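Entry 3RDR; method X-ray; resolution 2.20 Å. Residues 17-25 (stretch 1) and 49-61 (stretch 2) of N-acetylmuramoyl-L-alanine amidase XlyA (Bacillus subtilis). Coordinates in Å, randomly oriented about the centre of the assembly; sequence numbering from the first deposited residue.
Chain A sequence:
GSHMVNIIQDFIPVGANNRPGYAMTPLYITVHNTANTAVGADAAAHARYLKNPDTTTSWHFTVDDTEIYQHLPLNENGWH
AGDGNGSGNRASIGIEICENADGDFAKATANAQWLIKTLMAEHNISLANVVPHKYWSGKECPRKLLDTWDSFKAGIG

Stretch 1 (17-25) NNRPGYAMT
Stretch 2, residues 49-61: YLKNPDTTTSWHF

One buried residue, Asn18, has the largest share of this contact: stretch 2 covers 119 Å² of it, out of 365 Å² summed over both sides. Its CA-to-CB bond points toward stretch 2, with chi1 at 67° (p). The end of the side chain lies among Leu50 O, Thr57 O and Thr55 OG1. The orientation of its terminal amide in the model is doubtful, so individual polar contacts of that group are not assigned. The register is set here: Asn18 CA lies 4.6 Å from Thr56 CA, and Asn18 CB packs 3.6 Å from Thr56 C.

Stretch 1 has no regular helix or strand. Asn18 has phi/psi of -98/22. Stretch 2 leaves a helix at its start, and Asn52 to Thr55 then form a type I beta turn, closed by Thr55 N to Asn52 O at 3.1 Å. Pro53, at -50/-24, fits the second position of that turn. Past the turn the chain is extended at Ser58 (-163/150).

A direct hydrogen bond runs from Ser58 OG to Asn18 O, 2.7 Å. Ser58 is buried, with chi1 67° (p) and CA-to-CB toward stretch 1. Ser58 CB lies 3.9 Å from Asn18 CB, and the short side chain puts its hydroxyl at the Asn18 carbonyl.

Two waters extend the link at the turn. Water 1 accepts from Asn17 N at 2.9 Å and donates to Pro53 O at 2.8 Å. Water 2 accepts from Asn18 N at 3.3 Å and lies 2.8 Å from Thr55 O.

A separate van der Waals contact, methyl to imidazole, lies farther along. Met24, buried and with chi1 and chi2 both t and chi3 86° (p), places CE 3.7 Å from His60 CE1. The approach is oblique; Met24 SD is 5.2 Å from the His60 ring centroid. His60 has chi1 -50° (m) and chi2 -93°, which brings its ring nearer to stretch 1.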

# COMPACT_ATOMS: atom_id res chain seq x y z
N ASN A 17 -9.55 -2.96 -15.46
CA ASN A 17 -8.80 -1.76 -15.81
C ASN A 17 -7.72 -1.43 -14.77
O ASN A 17 -6.66 -0.91 -15.13
CB ASN A 17 -9.75 -0.57 -15.97
CG ASN A 17 -10.53 -0.63 -17.28
OD1 ASN A 17 -11.50 0.12 -17.46
ND2 ASN A 17 -10.12 -1.50 -18.19
N ASN A 18 -7.97 -1.73 -13.50
CA ASN A 18 -6.96 -1.44 -12.50
C ASN A 18 -6.09 -2.63 -12.11
O ASN A 18 -5.51 -2.66 -11.03
CB ASN A 18 -7.57 -0.78 -11.25
CG ASN A 18 -8.47 -1.70 -10.47
OD1 ASN A 18 -8.76 -1.46 -9.30
ND2 ASN A 18 -8.94 -2.75 -11.12
N ARG A 19 -6.03 -3.63 -12.99
CA ARG A 19 -5.16 -4.77 -12.77
C ARG A 19 -4.40 -4.94 -14.08
O ARG A 19 -4.61 -5.91 -14.82
CB ARG A 19 -5.93 -6.05 -12.43
CG ARG A 19 -4.99 -7.23 -12.18
CD ARG A 19 -5.63 -8.45 -11.50
NE ARG A 19 -4.65 -9.53 -11.38
CZ ARG A 19 -4.89 -10.73 -10.85
NH1 ARG A 19 -6.08 -11.04 -10.37
NH2 ARG A 19 -3.92 -11.64 -10.82
N PRO A 20 -3.51 -3.99 -14.39
CA PRO A 20 -2.70 -4.01 -15.62
C PRO A 20 -1.99 -5.33 -15.84
O PRO A 20 -1.80 -5.76 -16.97
CB PRO A 20 -1.74 -2.83 -15.43
CG PRO A 20 -1.62 -2.73 -13.93
CD PRO A 20 -3.05 -2.92 -13.49
N GLY A 21 -1.57 -5.96 -14.74
CA GLY A 21 -0.91 -7.25 -14.84
C GLY A 21 0.49 -7.35 -15.42
O GLY A 21 0.84 -8.38 -15.98
N TYR A 22 1.29 -6.29 -15.31
CA TYR A 22 2.65 -6.37 -15.82
C TYR A 22 3.50 -7.13 -14.82
O TYR A 22 3.35 -6.95 -13.61
CB TYR A 22 3.25 -4.98 -16.03
CG TYR A 22 2.69 -4.24 -17.21
CD1 TYR A 22 2.89 -4.70 -18.52
CD2 TYR A 22 1.94 -3.07 -17.03
CE1 TYR A 22 2.35 -4.02 -19.61
CE2 TYR A 22 1.40 -2.39 -18.11
CZ TYR A 22 1.61 -2.86 -19.40
OH TYR A 22 1.06 -2.18 -20.46
N ALA A 23 4.39 -8.00 -15.31
CA ALA A 23 5.26 -8.77 -14.44
C ALA A 23 6.10 -7.80 -13.62
O ALA A 23 6.60 -6.80 -14.14
CB ALA A 23 6.16 -9.68 -15.26
N MET A 24 6.26 -8.11 -12.34
CA MET A 24 7.05 -7.26 -11.46
C MET A 24 7.93 -8.02 -10.49
O MET A 24 7.53 -9.02 -9.91
CB MET A 24 6.13 -6.32 -10.66
CG MET A 24 6.86 -5.47 -9.61
SD MET A 24 5.78 -4.38 -8.62
CE MET A 24 5.25 -5.49 -7.31
N THR A 25 9.15 -7.52 -10.34
CA THR A 25 10.13 -8.05 -9.40
C THR A 25 10.36 -6.80 -8.56
O THR A 25 11.21 -5.96 -8.89
CB THR A 25 11.43 -8.49 -10.12
OG1 THR A 25 11.16 -9.62 -10.95
CG2 THR A 25 12.50 -8.87 -9.10
N TYR A 49 -14.15 -1.83 -2.90
CA TYR A 49 -14.08 -0.71 -3.83
C TYR A 49 -13.18 -1.00 -5.04
O TYR A 49 -13.56 -0.74 -6.18
CB TYR A 49 -13.55 0.54 -3.12
CG TYR A 49 -13.12 1.61 -4.09
CD1 TYR A 49 -14.05 2.39 -4.77
CD2 TYR A 49 -11.77 1.81 -4.38
CE1 TYR A 49 -13.65 3.34 -5.72
CE2 TYR A 49 -11.36 2.76 -5.32
CZ TYR A 49 -12.31 3.52 -5.99
OH TYR A 49 -11.91 4.45 -6.93
N LEU A 50 -11.99 -1.53 -4.78
CA LEU A 50 -11.04 -1.82 -5.85
C LEU A 50 -11.54 -2.79 -6.91
O LEU A 50 -11.02 -2.81 -8.03
CB LEU A 50 -9.71 -2.32 -5.26
CG LEU A 50 -8.87 -1.24 -4.57
CD1 LEU A 50 -7.63 -1.84 -3.92
CD2 LEU A 50 -8.47 -0.18 -5.60
N LYS A 51 -12.56 -3.58 -6.59
CA LYS A 51 -13.09 -4.53 -7.55
C LYS A 51 -14.19 -3.96 -8.45
O LYS A 51 -14.72 -4.66 -9.30
CB LYS A 51 -13.58 -5.79 -6.83
CG LYS A 51 -12.44 -6.52 -6.13
CD LYS A 51 -12.70 -8.01 -5.93
CE LYS A 51 -13.79 -8.27 -4.92
NZ LYS A 51 -13.91 -9.72 -4.61
N ASN A 52 -14.51 -2.68 -8.27
CA ASN A 52 -15.51 -2.03 -9.11
C ASN A 52 -14.88 -1.85 -10.49
O ASN A 52 -13.79 -1.31 -10.61
CB ASN A 52 -15.91 -0.66 -8.55
CG ASN A 52 -17.08 -0.74 -7.58
OD1 ASN A 52 -18.08 -1.40 -7.87
ND2 ASN A 52 -16.96 -0.06 -6.45
N PRO A 53 -15.58 -2.30 -11.55
CA PRO A 53 -15.11 -2.21 -12.94
C PRO A 53 -14.62 -0.85 -13.42
O PRO A 53 -13.83 -0.77 -14.37
CB PRO A 53 -16.32 -2.69 -13.74
CG PRO A 53 -16.93 -3.70 -12.83
CD PRO A 53 -16.88 -2.98 -11.49
N ASP A 54 -15.07 0.22 -12.79
CA ASP A 54 -14.67 1.56 -13.21
C ASP A 54 -13.46 2.18 -12.51
O ASP A 54 -13.03 3.27 -12.87
CB ASP A 54 -15.86 2.52 -13.11
CG ASP A 54 -16.84 2.12 -12.03
OD1 ASP A 54 -16.40 1.93 -10.88
OD2 ASP A 54 -18.05 2.01 -12.33
N THR A 55 -12.91 1.49 -11.51
CA THR A 55 -11.75 2.01 -10.80
C THR A 55 -10.51 1.90 -11.69
O THR A 55 -10.38 0.97 -12.47
CB THR A 55 -11.49 1.22 -9.50
OG1 THR A 55 -11.19 -0.15 -9.82
CG2 THR A 55 -12.71 1.27 -8.60
N THR A 56 -9.60 2.87 -11.56
CA THR A 56 -8.39 2.88 -12.37
C THR A 56 -7.11 2.80 -11.53
O THR A 56 -6.03 2.49 -12.06
CB THR A 56 -8.33 4.14 -13.26
OG1 THR A 56 -8.60 5.30 -12.47
CG2 THR A 56 -9.37 4.05 -14.39
N THR A 57 -7.22 3.08 -10.23
CA THR A 57 -6.06 3.02 -9.34
C THR A 57 -6.02 1.68 -8.62
O THR A 57 -7.05 1.05 -8.41
CB THR A 57 -6.11 4.17 -8.29
OG1 THR A 57 -5.89 5.43 -8.95
CG2 THR A 57 -5.03 3.99 -7.24
N SER A 58 -4.82 1.24 -8.24
CA SER A 58 -4.69 -0.03 -7.54
C SER A 58 -3.34 -0.16 -6.84
O SER A 58 -2.34 0.40 -7.29
CB SER A 58 -4.86 -1.21 -8.50
OG SER A 58 -3.80 -1.26 -9.44
N TRP A 59 -3.33 -0.89 -5.74
CA TRP A 59 -2.13 -1.13 -4.96
C TRP A 59 -2.23 -2.54 -4.40
O TRP A 59 -3.28 -3.19 -4.54
CB TRP A 59 -1.98 -0.08 -3.85
CG TRP A 59 -3.18 0.04 -3.00
CD1 TRP A 59 -3.43 -0.62 -1.83
CD2 TRP A 59 -4.34 0.85 -3.25
NE1 TRP A 59 -4.66 -0.27 -1.34
CE2 TRP A 59 -5.24 0.64 -2.19
CE3 TRP A 59 -4.69 1.75 -4.27
CZ2 TRP A 59 -6.48 1.28 -2.12
CZ3 TRP A 59 -5.93 2.39 -4.20
CH2 TRP A 59 -6.81 2.15 -3.13
N HIS A 60 -1.17 -3.02 -3.76
CA HIS A 60 -1.14 -4.39 -3.26
C HIS A 60 -1.77 -4.70 -1.91
O HIS A 60 -2.48 -5.70 -1.77
CB HIS A 60 0.32 -4.86 -3.28
CG HIS A 60 1.00 -4.62 -4.58
ND1 HIS A 60 1.05 -5.56 -5.59
CD2 HIS A 60 1.60 -3.50 -5.08
CE1 HIS A 60 1.64 -5.03 -6.65
NE2 HIS A 60 1.98 -3.79 -6.37
N PHE A 61 -1.52 -3.84 -0.91
CA PHE A 61 -2.04 -4.07 0.44
C PHE A 61 -2.72 -2.86 1.08
O PHE A 61 -2.23 -1.73 0.97
CB PHE A 61 -0.90 -4.47 1.38
CG PHE A 61 -0.25 -5.79 1.07
CD1 PHE A 61 -0.87 -6.99 1.42
CD2 PHE A 61 1.02 -5.84 0.51
CE1 PHE A 61 -0.23 -8.21 1.23
CE2 PHE A 61 1.67 -7.06 0.31
CZ PHE A 61 1.04 -8.24 0.67
O HOH W 1 -12.42 -2.96 -15.28
O HOH W 2 -11.19 -1.62 -12.96